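Local coordinates for Acarbose/maltose binding protein GacH (Streptomyces glaucescens, PDB 3K01) that serves as the extracellular solute receptor of an ABC transporter, binding acarbose and an acarbose homolog, and is probably able to bind maltose as well, at residues L120-A125 with S293-W298; G201-E206 with D402-L407; A221-K226 with T391-A396; T339-Y342 with S346-D349. One frame throughout, in Å; residues are numbered along the deposited sequence.

Interaction 1: residues L120-A125 with S293-W298; sequences LPQAAA and SPQGGW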
loop_
_atom_site.group_PDB
_atom_site.type_symbol
_atom_site.label_atom_id
_atom_site.label_comp_id
_atom_site.label_asym_id
_atom_site.label_seq_id
_atom_site.Cartn_x
_atom_site.Cartn_y
_atom_site.Cartn_z
ATOM N N LEU A 120 -13.295 3.357 3.397
ATOM C CA LEU A 120 -12.905 1.990 3.728
ATOM C C LEU A 120 -12.271 1.964 5.112
ATOM O O LEU A 120 -11.507 2.853 5.466
ATOM C CB LEU A 120 -11.918 1.468 2.689
ATOM C CG LEU A 120 -12.502 1.220 1.291
ATOM C CD1 LEU A 120 -11.363 1.031 0.281
ATOM C CD2 LEU A 120 -13.461 0.021 1.250
ATOM N N PRO A 121 -12.564 0.919 5.909
ATOM C CA PRO A 121 -12.131 0.970 7.320
ATOM C C PRO A 121 -10.603 1.049 7.472
ATOM O O PRO A 121 -10.082 1.768 8.334
ATOM C CB PRO A 121 -12.703 -0.330 7.908
ATOM C CG PRO A 121 -12.869 -1.228 6.725
ATOM C CD PRO A 121 -13.323 -0.305 5.605
ATOM N N GLN A 122 -9.870 0.352 6.610
ATOM C CA GLN A 122 -8.424 0.397 6.704
ATOM C C GLN A 122 -7.889 1.800 6.400
ATOM O O GLN A 122 -6.944 2.265 7.011
ATOM C CB GLN A 122 -7.760 -0.601 5.738
ATOM C CG GLN A 122 -8.155 -2.049 5.970
ATOM C CD GLN A 122 -9.343 -2.457 5.110
ATOM O OE1 GLN A 122 -10.171 -1.621 4.714
ATOM N NE2 GLN A 122 -9.431 -3.751 4.804
ATOM N N ALA A 123 -8.482 2.440 5.390
ATOM C CA ALA A 123 -8.068 3.781 5.001
ATOM C C ALA A 123 -8.373 4.778 6.121
ATOM O O ALA A 123 -7.508 5.585 6.468
ATOM C CB ALA A 123 -8.751 4.192 3.691
ATOM N N ALA A 124 -9.562 4.680 6.716
ATOM C CA ALA A 124 -9.846 5.528 7.891
ATOM C C ALA A 124 -8.859 5.290 9.018
ATOM O O ALA A 124 -8.369 6.236 9.641
ATOM C CB ALA A 124 -11.279 5.306 8.368
ATOM N N ALA A 125 -8.559 4.024 9.281
ATOM C CA ALA A 125 -7.654 3.720 10.379
ATOM C C ALA A 125 -6.263 4.302 10.184
ATOM O O ALA A 125 -5.604 4.705 11.137
ATOM C CB ALA A 125 -7.583 2.226 10.575
ATOM N N SER A 293 -3.510 -8.896 2.602
ATOM C CA SER A 293 -2.438 -8.253 1.869
ATOM C C SER A 293 -2.139 -6.913 2.531
ATOM O O SER A 293 -3.019 -6.304 3.142
ATOM C CB SER A 293 -2.840 -8.065 0.398
ATOM O OG SER A 293 -4.137 -7.499 0.314
ATOM N N PRO A 294 -0.901 -6.441 2.453
ATOM C CA PRO A 294 -0.577 -5.193 3.135
ATOM C C PRO A 294 -1.208 -3.976 2.472
ATOM O O PRO A 294 -1.481 -3.950 1.272
ATOM C CB PRO A 294 0.938 -5.143 3.053
ATOM C CG PRO A 294 1.258 -5.911 1.767
ATOM C CD PRO A 294 0.265 -7.021 1.748
ATOM N N GLN A 295 -1.356 -2.923 3.257
ATOM C CA GLN A 295 -2.070 -1.718 2.823
ATOM C C GLN A 295 -1.119 -0.613 2.455
ATOM O O GLN A 295 -0.220 -0.279 3.229
ATOM C CB GLN A 295 -2.881 -1.219 4.008
ATOM C CG GLN A 295 -3.674 0.053 3.738
ATOM C CD GLN A 295 -4.351 0.569 4.975
ATOM O OE1 GLN A 295 -4.410 -0.110 5.987
ATOM N NE2 GLN A 295 -4.916 1.772 4.880
ATOM N N GLY A 296 -1.317 -0.026 1.276
ATOM C CA GLY A 296 -0.609 1.177 0.884
ATOM C C GLY A 296 -1.594 2.284 0.542
ATOM O O GLY A 296 -2.805 2.172 0.756
ATOM N N GLY A 297 -1.042 3.358 0.010
ATOM C CA GLY A 297 -1.864 4.482 -0.435
ATOM C C GLY A 297 -1.406 5.790 0.174
ATOM O O GLY A 297 -0.333 5.899 0.787
ATOM N N TRP A 298 -2.261 6.792 0.005
ATOM C CA TRP A 298 -1.947 8.174 0.366
ATOM C C TRP A 298 -3.131 8.794 1.054
ATOM O O TRP A 298 -4.274 8.523 0.709
ATOM C CB TRP A 298 -1.620 9.017 -0.887
ATOM C CG TRP A 298 -0.348 8.576 -1.579
ATOM C CD1 TRP A 298 -0.228 7.626 -2.550
ATOM C CD2 TRP A 298 0.976 9.013 -1.277
ATOM N NE1 TRP A 298 1.093 7.477 -2.891
ATOM C CE2 TRP A 298 1.856 8.318 -2.130
ATOM C CE3 TRP A 298 1.504 9.967 -0.388
ATOM C CZ2 TRP A 298 3.241 8.525 -2.109
ATOM C CZ3 TRP A 298 2.875 10.173 -0.359
ATOM C CH2 TRP A 298 3.733 9.443 -1.213
#
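Gln-295, on strand 293-302 of the mixed sheet in this solute-binding-protein fold, reaches out to the short helix 121-125 and makes the one hydrogen bond of the contact. Its amide NE2 donates to the backbone O of Gln-122 over 3.0 Å, with a fairly straight N-H...O angle of 155°. The donor stands above the carbonyl plane, at nearly a right angle to the C=O bond, and so uses neither lone pair squarely. With CG anti to the backbone N (chi1 179°) and the chain extended beyond it, Gln-295 spans the gap between strand and helix. Gln-122 departs in another direction: only its CB stays close, and its bent chain carries the amide away so that NE2 donates to the backbone O of Ala-363. Behind the reaching glutamine, the strand is held by Pro-294 O accepting from Thr-142 OG1, by a backbone bond between Gly-296 and Asp-141 of strand 132-148, and by Gln-295 O accepting from Arg-366 NE. Trp-368 lies against the Gln-295 side chain. On the other arm of the Gln-295 amide, OE1 is buried 3.4 Å from Gln-122 CB and finds no hydrogen-bonding partner.

Interaction 2: residues G201-E206 with D402-L407; sequences GDLVDE and DAYRKL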
loop_
_atom_site.group_PDB
_atom_site.type_symbol
_atom_site.label_atom_id
_atom_site.label_comp_id
_atom_site.label_asym_id
_atom_site.label_seq_id
_atom_site.Cartn_x
_atom_site.Cartn_y
_atom_site.Cartn_z
ATOM N N GLY A 201 -0.973 -14.060 11.270
ATOM C CA GLY A 201 0.011 -13.322 12.062
ATOM C C GLY A 201 0.009 -11.828 11.811
ATOM O O GLY A 201 -0.742 -11.318 10.962
ATOM N N ASP A 202 0.820 -11.104 12.576
ATOM C CA ASP A 202 0.973 -9.665 12.416
ATOM C C ASP A 202 2.252 -9.242 13.112
ATOM O O ASP A 202 2.868 -10.031 13.850
ATOM C CB ASP A 202 -0.219 -8.893 12.991
ATOM C CG ASP A 202 -0.529 -7.627 12.212
ATOM O OD1 ASP A 202 0.369 -7.033 11.585
ATOM O OD2 ASP A 202 -1.705 -7.194 12.296
ATOM N N LEU A 203 2.647 -7.992 12.897
ATOM C CA LEU A 203 3.940 -7.503 13.334
ATOM C C LEU A 203 3.959 -7.213 14.831
ATOM O O LEU A 203 4.798 -7.736 15.579
ATOM C CB LEU A 203 4.318 -6.253 12.516
ATOM C CG LEU A 203 4.363 -6.485 11.001
ATOM C CD1 LEU A 203 4.715 -5.174 10.280
ATOM C CD2 LEU A 203 5.341 -7.593 10.618
ATOM N N VAL A 204 3.009 -6.392 15.275
ATOM C CA VAL A 204 2.888 -6.024 16.683
ATOM C C VAL A 204 1.434 -5.886 17.062
ATOM O O VAL A 204 0.553 -5.712 16.204
ATOM C CB VAL A 204 3.607 -4.690 17.022
ATOM C CG1 VAL A 204 5.062 -4.764 16.727
ATOM C CG2 VAL A 204 2.950 -3.506 16.284
ATOM N N ASP A 205 1.195 -5.979 18.364
ATOM C CA ASP A 205 -0.092 -5.634 18.951
ATOM C C ASP A 205 0.110 -4.267 19.632
ATOM O O ASP A 205 0.660 -4.187 20.728
ATOM C CB ASP A 205 -0.488 -6.733 19.944
ATOM C CG ASP A 205 -1.856 -6.511 20.574
ATOM O OD1 ASP A 205 -2.407 -5.395 20.481
ATOM O OD2 ASP A 205 -2.359 -7.480 21.176
ATOM N N GLU A 206 -0.293 -3.193 18.956
ATOM C CA GLU A 206 -0.139 -1.838 19.501
ATOM C C GLU A 206 -0.862 -1.714 20.832
ATOM O O GLU A 206 -0.291 -1.251 21.815
ATOM C CB GLU A 206 -0.730 -0.786 18.559
ATOM C CG GLU A 206 -0.375 -0.898 17.097
ATOM C CD GLU A 206 -1.016 0.212 16.294
ATOM O OE1 GLU A 206 -1.620 -0.078 15.231
ATOM O OE2 GLU A 206 -0.938 1.385 16.749
ATOM N N ASP A 402 13.426 -9.946 18.123
ATOM C CA ASP A 402 14.452 -9.288 18.920
ATOM C C ASP A 402 14.744 -7.911 18.359
ATOM O O ASP A 402 14.895 -6.954 19.119
ATOM C CB ASP A 402 15.738 -10.107 18.960
ATOM C CG ASP A 402 15.633 -11.322 19.851
ATOM O OD1 ASP A 402 14.611 -11.482 20.553
ATOM O OD2 ASP A 402 16.591 -12.121 19.843
ATOM N N ALA A 403 14.837 -7.795 17.029
ATOM C CA ALA A 403 15.084 -6.507 16.413
ATOM C C ALA A 403 13.911 -5.577 16.735
ATOM O O ALA A 403 14.121 -4.381 17.010
ATOM C CB ALA A 403 15.278 -6.658 14.901
ATOM N N TYR A 404 12.680 -6.086 16.718
ATOM C CA TYR A 404 11.524 -5.226 17.044
ATOM C C TYR A 404 11.568 -4.762 18.502
ATOM O O TYR A 404 11.302 -3.583 18.774
ATOM C CB TYR A 404 10.198 -5.922 16.786
ATOM C CG TYR A 404 9.809 -6.059 15.325
ATOM C CD1 TYR A 404 10.707 -5.799 14.295
ATOM C CD2 TYR A 404 8.550 -6.499 14.999
ATOM C CE1 TYR A 404 10.300 -5.962 12.952
ATOM C CE2 TYR A 404 8.155 -6.667 13.671
ATOM C CZ TYR A 404 9.025 -6.374 12.670
ATOM O OH TYR A 404 8.637 -6.531 11.358
ATOM N N ARG A 405 11.904 -5.643 19.448
ATOM C CA ARG A 405 11.997 -5.229 20.859
ATOM C C ARG A 405 13.077 -4.169 21.048
ATOM O O ARG A 405 12.939 -3.260 21.873
ATOM C CB ARG A 405 12.213 -6.440 21.777
ATOM C CG ARG A 405 11.000 -7.351 21.790
ATOM C CD ARG A 405 11.092 -8.570 22.716
ATOM N NE ARG A 405 9.917 -9.421 22.502
ATOM C CZ ARG A 405 9.849 -10.397 21.598
ATOM N NH1 ARG A 405 10.906 -10.693 20.858
ATOM N NH2 ARG A 405 8.738 -11.105 21.459
ATOM N N LYS A 406 14.152 -4.251 20.279
ATOM C CA LYS A 406 15.207 -3.246 20.366
ATOM C C LYS A 406 14.760 -1.898 19.793
ATOM O O LYS A 406 15.111 -0.838 20.338
ATOM C CB LYS A 406 16.469 -3.738 19.662
ATOM C CG LYS A 406 17.242 -4.765 20.461
ATOM C CD LYS A 406 18.397 -5.328 19.653
ATOM C CE LYS A 406 19.401 -6.050 20.552
ATOM N NZ LYS A 406 18.912 -7.378 21.013
ATOM N N LEU A 407 13.986 -1.925 18.707
ATOM C CA LEU A 407 13.432 -0.719 18.065
ATOM C C LEU A 407 12.333 -0.057 18.896
ATOM O O LEU A 407 12.206 1.181 18.905
ATOM C CB LEU A 407 12.794 -1.092 16.717
ATOM C CG LEU A 407 13.749 -1.356 15.578
ATOM C CD1 LEU A 407 12.931 -2.001 14.469
ATOM C CD2 LEU A 407 14.439 -0.057 15.126
#
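Tyr-404, projecting from the C-terminal helix 393-407, meets Leu-203 and Val-204 where the chain enters the two-stranded hairpin formed by 204-205 and 210-211. Tyr-404 and Leu-203 bury the most surface, their side chains lying at a slant to each other. With chi2 of the tyrosine at 12°, its CD1 is nearly eclipsed with CA, and the CD2-CE2 edge points outward from the helix toward Leu-203. There the backbone O of Leu-203 lies at the edge in the ring plane, 4.0 Å from both Tyr-404 CD2 and CE2, while Leu-203 CB packs on Tyr-404 CE2 at the same distance. Farther along the ring, Leu-203 CD2 comes to 3.5 Å from Tyr-404 OH. Val-204 contributes less: Val-204 CG1 approaches Tyr-404 CD2 obliquely at 4.3 Å. Just before this pair, Asp-202 OD1 accepts from Leu-203 N at 2.8 Å, on the anti side of the carboxylate, a bond between neighbouring residues at the entry to the hairpin. Ile-379 of helix 376-387 touches both Leu-203 and Tyr-404, and Val-211 of the partner strand also touches the Tyr-404 side chain. No hydrogen bond joins the two segments. The phenol OH bonds instead to the backbone O of Leu-375, so the buried hydroxyl has a polar partner, and the hold between hairpin and helix rests on apolar packing.

Interaction 3: residues A221-K226 with T391-A396; sequences AYRVIK and TSPDEA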
loop_
_atom_site.group_PDB
_atom_site.type_symbol
_atom_site.label_atom_id
_atom_site.label_comp_id
_atom_site.label_asym_id
_atom_site.label_seq_id
_atom_site.Cartn_x
_atom_site.Cartn_y
_atom_site.Cartn_z
ATOM N N ALA A 221 5.097 -18.396 8.742
ATOM C CA ALA A 221 5.210 -17.583 7.530
ATOM C C ALA A 221 6.593 -17.717 6.888
ATOM O O ALA A 221 6.698 -17.849 5.649
ATOM C CB ALA A 221 4.899 -16.151 7.845
ATOM N N TYR A 222 7.657 -17.661 7.697
ATOM C CA TYR A 222 8.972 -17.917 7.137
ATOM C C TYR A 222 9.083 -19.337 6.563
ATOM O O TYR A 222 9.752 -19.547 5.536
ATOM C CB TYR A 222 10.065 -17.641 8.169
ATOM C CG TYR A 222 10.342 -16.176 8.439
ATOM C CD1 TYR A 222 10.914 -15.364 7.463
ATOM C CD2 TYR A 222 10.056 -15.609 9.690
ATOM C CE1 TYR A 222 11.215 -14.031 7.729
ATOM C CE2 TYR A 222 10.355 -14.274 9.954
ATOM C CZ TYR A 222 10.913 -13.494 8.962
ATOM O OH TYR A 222 11.249 -12.173 9.175
ATOM N N ARG A 223 8.451 -20.312 7.220
ATOM C CA ARG A 223 8.459 -21.679 6.695
ATOM C C ARG A 223 7.741 -21.772 5.356
ATOM O O ARG A 223 8.193 -22.478 4.465
ATOM C CB ARG A 223 7.830 -22.632 7.705
ATOM C CG ARG A 223 8.031 -24.105 7.370
ATOM C CD ARG A 223 7.528 -25.012 8.472
ATOM N NE ARG A 223 8.311 -24.836 9.688
ATOM C CZ ARG A 223 7.826 -24.427 10.859
ATOM N NH1 ARG A 223 6.530 -24.143 11.008
ATOM N NH2 ARG A 223 8.648 -24.325 11.890
ATOM N N VAL A 224 6.617 -21.080 5.214
ATOM C CA VAL A 224 5.843 -21.133 3.958
ATOM C C VAL A 224 6.664 -20.651 2.780
ATOM O O VAL A 224 6.660 -21.286 1.709
ATOM C CB VAL A 224 4.551 -20.276 4.092
ATOM C CG1 VAL A 224 3.921 -19.947 2.710
ATOM C CG2 VAL A 224 3.542 -20.960 4.984
ATOM N N ILE A 225 7.387 -19.552 2.935
ATOM C CA ILE A 225 8.103 -19.031 1.780
ATOM C C ILE A 225 9.220 -19.985 1.360
ATOM O O ILE A 225 9.451 -20.200 0.169
ATOM C CB ILE A 225 8.619 -17.572 1.980
ATOM C CG1 ILE A 225 9.730 -17.468 3.055
ATOM C CG2 ILE A 225 7.449 -16.622 2.244
ATOM C CD1 ILE A 225 10.338 -16.074 3.133
ATOM N N LYS A 226 9.905 -20.574 2.339
ATOM C CA LYS A 226 10.962 -21.528 1.988
ATOM C C LYS A 226 10.390 -22.801 1.366
ATOM O O LYS A 226 10.975 -23.343 0.422
ATOM C CB LYS A 226 11.763 -21.865 3.246
ATOM C CG LYS A 226 13.046 -22.704 2.998
ATOM C CD LYS A 226 13.942 -22.101 1.943
ATOM C CE LYS A 226 15.333 -22.728 1.959
ATOM N NZ LYS A 226 16.146 -22.353 0.750
ATOM N N THR A 391 19.309 -19.561 7.528
ATOM C CA THR A 391 18.603 -19.367 8.793
ATOM C C THR A 391 17.285 -20.120 8.747
ATOM O O THR A 391 16.529 -20.010 7.768
ATOM C CB THR A 391 18.353 -17.870 9.004
ATOM O OG1 THR A 391 19.617 -17.212 8.999
ATOM C CG2 THR A 391 17.597 -17.590 10.295
ATOM N N SER A 392 16.975 -20.864 9.811
ATOM C CA SER A 392 15.702 -21.563 9.907
ATOM C C SER A 392 14.565 -20.580 10.186
ATOM O O SER A 392 14.787 -19.514 10.755
ATOM C CB SER A 392 15.765 -22.594 11.034
ATOM O OG SER A 392 15.864 -21.950 12.304
ATOM N N PRO A 393 13.344 -20.949 9.823
ATOM C CA PRO A 393 12.178 -20.145 10.181
ATOM C C PRO A 393 12.108 -19.728 11.649
ATOM O O PRO A 393 11.771 -18.577 11.936
ATOM C CB PRO A 393 11.004 -21.052 9.789
ATOM C CG PRO A 393 11.532 -21.758 8.588
ATOM C CD PRO A 393 12.967 -22.073 8.942
ATOM N N ASP A 394 12.412 -20.616 12.581
ATOM C CA ASP A 394 12.267 -20.237 13.980
ATOM C C ASP A 394 13.304 -19.181 14.345
ATOM O O ASP A 394 12.975 -18.218 15.039
ATOM C CB ASP A 394 12.431 -21.451 14.886
ATOM C CG ASP A 394 12.198 -21.096 16.331
ATOM O OD1 ASP A 394 11.025 -21.012 16.706
ATOM O OD2 ASP A 394 13.177 -20.866 17.058
ATOM N N GLU A 395 14.550 -19.355 13.926
ATOM C CA GLU A 395 15.578 -18.371 14.248
ATOM C C GLU A 395 15.272 -17.058 13.531
ATOM O O GLU A 395 15.493 -15.980 14.093
ATOM C CB GLU A 395 16.984 -18.859 13.880
ATOM C CG GLU A 395 18.084 -17.911 14.364
ATOM C CD GLU A 395 19.485 -18.352 14.047
ATOM O OE1 GLU A 395 19.667 -19.170 13.124
ATOM O OE2 GLU A 395 20.425 -17.873 14.731
ATOM N N ALA A 396 14.774 -17.127 12.294
ATOM C CA ALA A 396 14.397 -15.908 11.567
ATOM C C ALA A 396 13.330 -15.135 12.328
ATOM O O ALA A 396 13.419 -13.915 12.462
ATOM C CB ALA A 396 13.882 -16.248 10.178
#
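Ala-396 sets its methyl squarely over one face of the Tyr-222 ring in a CH-pi contact, CB lying 3.8 Å from the ring centroid and only 8° off the ring normal. Tyr-222 has CG anti to its own carbonyl carbon (chi1 -75°), and this sends the ring from helix 216-230 along the first turn of helix 393-407. The stem of the same side chain is covered too: its CB packs against Pro-393 CA at 3.8 Å and against Pro-393 CB at 3.9 Å. Here the backbones come close, 5.0 Å between the CA atoms of Tyr-222 and Pro-393. The proline ring wedges in beside Arg-223, its CG 3.6 Å from Arg-223 CA. Arg-223 instead has CG anti to the backbone N (chi1 -169°), and only its CB continues the apolar patch, again on Pro-393 CG; the chain then bends at chi3. Ser-392, the N-cap of the later helix, accepts a weak capping bond from Glu-395 N through OG, at the start of the turn that carries Pro-393 and Ala-396. Beyond the pair, Phe-192 stacks with Tyr-222, whose OH bonds to Thr-400 OG1 one turn farther along helix 393-407. Helix 376-387 adds a third wall, with Gln-382 on Tyr-222 and Val-386 on Ala-396.

Interaction 4: residues T339-Y342 with S346-D349; sequences TSVY and SVAD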
loop_
_atom_site.group_PDB
_atom_site.type_symbol
_atom_site.label_atom_id
_atom_site.label_comp_id
_atom_site.label_asym_id
_atom_site.label_seq_id
_atom_site.Cartn_x
_atom_site.Cartn_y
_atom_site.Cartn_z
ATOM N N THR A 339 -16.336 4.393 -0.086
ATOM C CA THR A 339 -17.122 3.272 -0.576
ATOM C C THR A 339 -18.151 3.720 -1.618
ATOM O O THR A 339 -18.404 3.013 -2.594
ATOM C CB THR A 339 -17.780 2.490 0.575
ATOM O OG1 THR A 339 -18.713 3.336 1.247
ATOM C CG2 THR A 339 -16.747 2.021 1.570
ATOM N N SER A 340 -18.694 4.916 -1.440
ATOM C CA SER A 340 -19.700 5.448 -2.363
ATOM C C SER A 340 -19.154 5.603 -3.765
ATOM O O SER A 340 -19.896 5.433 -4.754
ATOM C CB SER A 340 -20.240 6.802 -1.880
ATOM O OG SER A 340 -19.246 7.828 -1.902
ATOM N N VAL A 341 -17.861 5.926 -3.880
ATOM C CA VAL A 341 -17.301 6.230 -5.186
ATOM C C VAL A 341 -17.214 4.970 -6.054
ATOM O O VAL A 341 -17.341 5.035 -7.271
ATOM C CB VAL A 341 -15.931 6.921 -5.027
ATOM C CG1 VAL A 341 -15.255 7.162 -6.363
ATOM C CG2 VAL A 341 -16.126 8.264 -4.305
ATOM N N TYR A 342 -17.057 3.806 -5.425
ATOM C CA TYR A 342 -17.035 2.537 -6.163
ATOM C C TYR A 342 -18.361 2.212 -6.831
ATOM O O TYR A 342 -18.399 1.374 -7.723
ATOM C CB TYR A 342 -16.607 1.375 -5.239
ATOM C CG TYR A 342 -15.127 1.399 -4.921
ATOM C CD1 TYR A 342 -14.210 0.821 -5.785
ATOM C CD2 TYR A 342 -14.653 2.004 -3.759
ATOM C CE1 TYR A 342 -12.843 0.852 -5.503
ATOM C CE2 TYR A 342 -13.312 2.017 -3.448
ATOM C CZ TYR A 342 -12.404 1.444 -4.327
ATOM O OH TYR A 342 -11.060 1.458 -4.062
ATOM N N SER A 346 -18.691 4.799 -13.850
ATOM C CA SER A 346 -17.392 4.982 -14.481
ATOM C C SER A 346 -16.235 4.527 -13.598
ATOM O O SER A 346 -15.112 4.346 -14.093
ATOM C CB SER A 346 -17.181 6.444 -14.858
ATOM O OG SER A 346 -17.373 7.274 -13.719
ATOM N N VAL A 347 -16.505 4.371 -12.305
ATOM C CA VAL A 347 -15.514 3.871 -11.351
ATOM C C VAL A 347 -15.599 2.356 -11.308
ATOM O O VAL A 347 -14.581 1.669 -11.435
ATOM C CB VAL A 347 -15.682 4.515 -9.982
ATOM C CG1 VAL A 347 -14.746 3.856 -8.961
ATOM C CG2 VAL A 347 -15.405 6.025 -10.090
ATOM N N ALA A 348 -16.807 1.824 -11.182
ATOM C CA ALA A 348 -17.016 0.386 -11.133
ATOM C C ALA A 348 -16.474 -0.323 -12.355
ATOM O O ALA A 348 -16.039 -1.480 -12.250
ATOM C CB ALA A 348 -18.482 0.106 -11.006
ATOM N N ASP A 349 -16.503 0.324 -13.517
ATOM C CA ASP A 349 -15.975 -0.308 -14.726
ATOM C C ASP A 349 -14.561 0.116 -15.101
ATOM O O ASP A 349 -14.069 -0.217 -16.168
ATOM C CB ASP A 349 -16.954 -0.204 -15.907
ATOM C CG ASP A 349 -17.097 1.191 -16.424
ATOM O OD1 ASP A 349 -16.337 2.093 -16.029
ATOM O OD2 ASP A 349 -18.022 1.396 -17.267
#
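This is a local apolar contact, in which a helix-like turn at 339-342 folds back on the short helix 345-348 that follows almost at once, with Val-341 and Tyr-342 meeting Val-347 and Ala-348. The carbonyl of Val-341 is pressed into the branched end of Val-347: its O lies 3.2 Å from Val-347 CB and nearly as close to Val-347 CG1, a tight fit without a hydrogen bond. Val-347 has CG1 anti to the backbone N (chi1 173°), and its two methyls meet different partners. Val-347 CG2 meets Val-341 CG1 at 3.9 Å, whereas Val-347 CG1 reaches past the carbonyl to Tyr-342 CA at 3.8 Å. Val-347 CG1 also faces the tyrosine ring obliquely, 4.4 Å from Tyr-342 CD1, although the bond from CA to CB of Tyr-342 leads away from the helix. Ala-348 adds its CB, 3.5 Å from Tyr-342 O. A weak backbone bond from Tyr-342 N to Thr-339 O marks the turn itself, and the phenol OH is tied to Pro-336 O. Helix 322-332 backs the contact through Ala-322, Gln-325 and Gln-326, which lie against Val-341. Helix 351-360 supplies Val-353 to both Val-347 and Tyr-342, and its Lys-357 makes a cation-pi contact with the tyrosine ring, so both helices pack against the turn.

Overall arrangement
From the N terminus, interaction 1 opens at 120-125 and closes only at strand 293-302, after the chain has passed through the first segments of interactions 2 and 3; it therefore crosses both. Interaction 4 opens and closes within eleven residues, at 339-349, and lies inside the loops of interactions 2 and 3. Segment 391-396 then closes interaction 3, itself enclosed by interaction 2, which 402-407 completes last. Interactions 2 and 3 share helix 393-407, about 17 Å apart between centres, and bind it to the hairpin and to helix 216-230. Interaction 4 lies across the chain's centre from both, but touches interaction 1, where Leu-120 CD2 packs 3.9 Å from Thr-339 CG2.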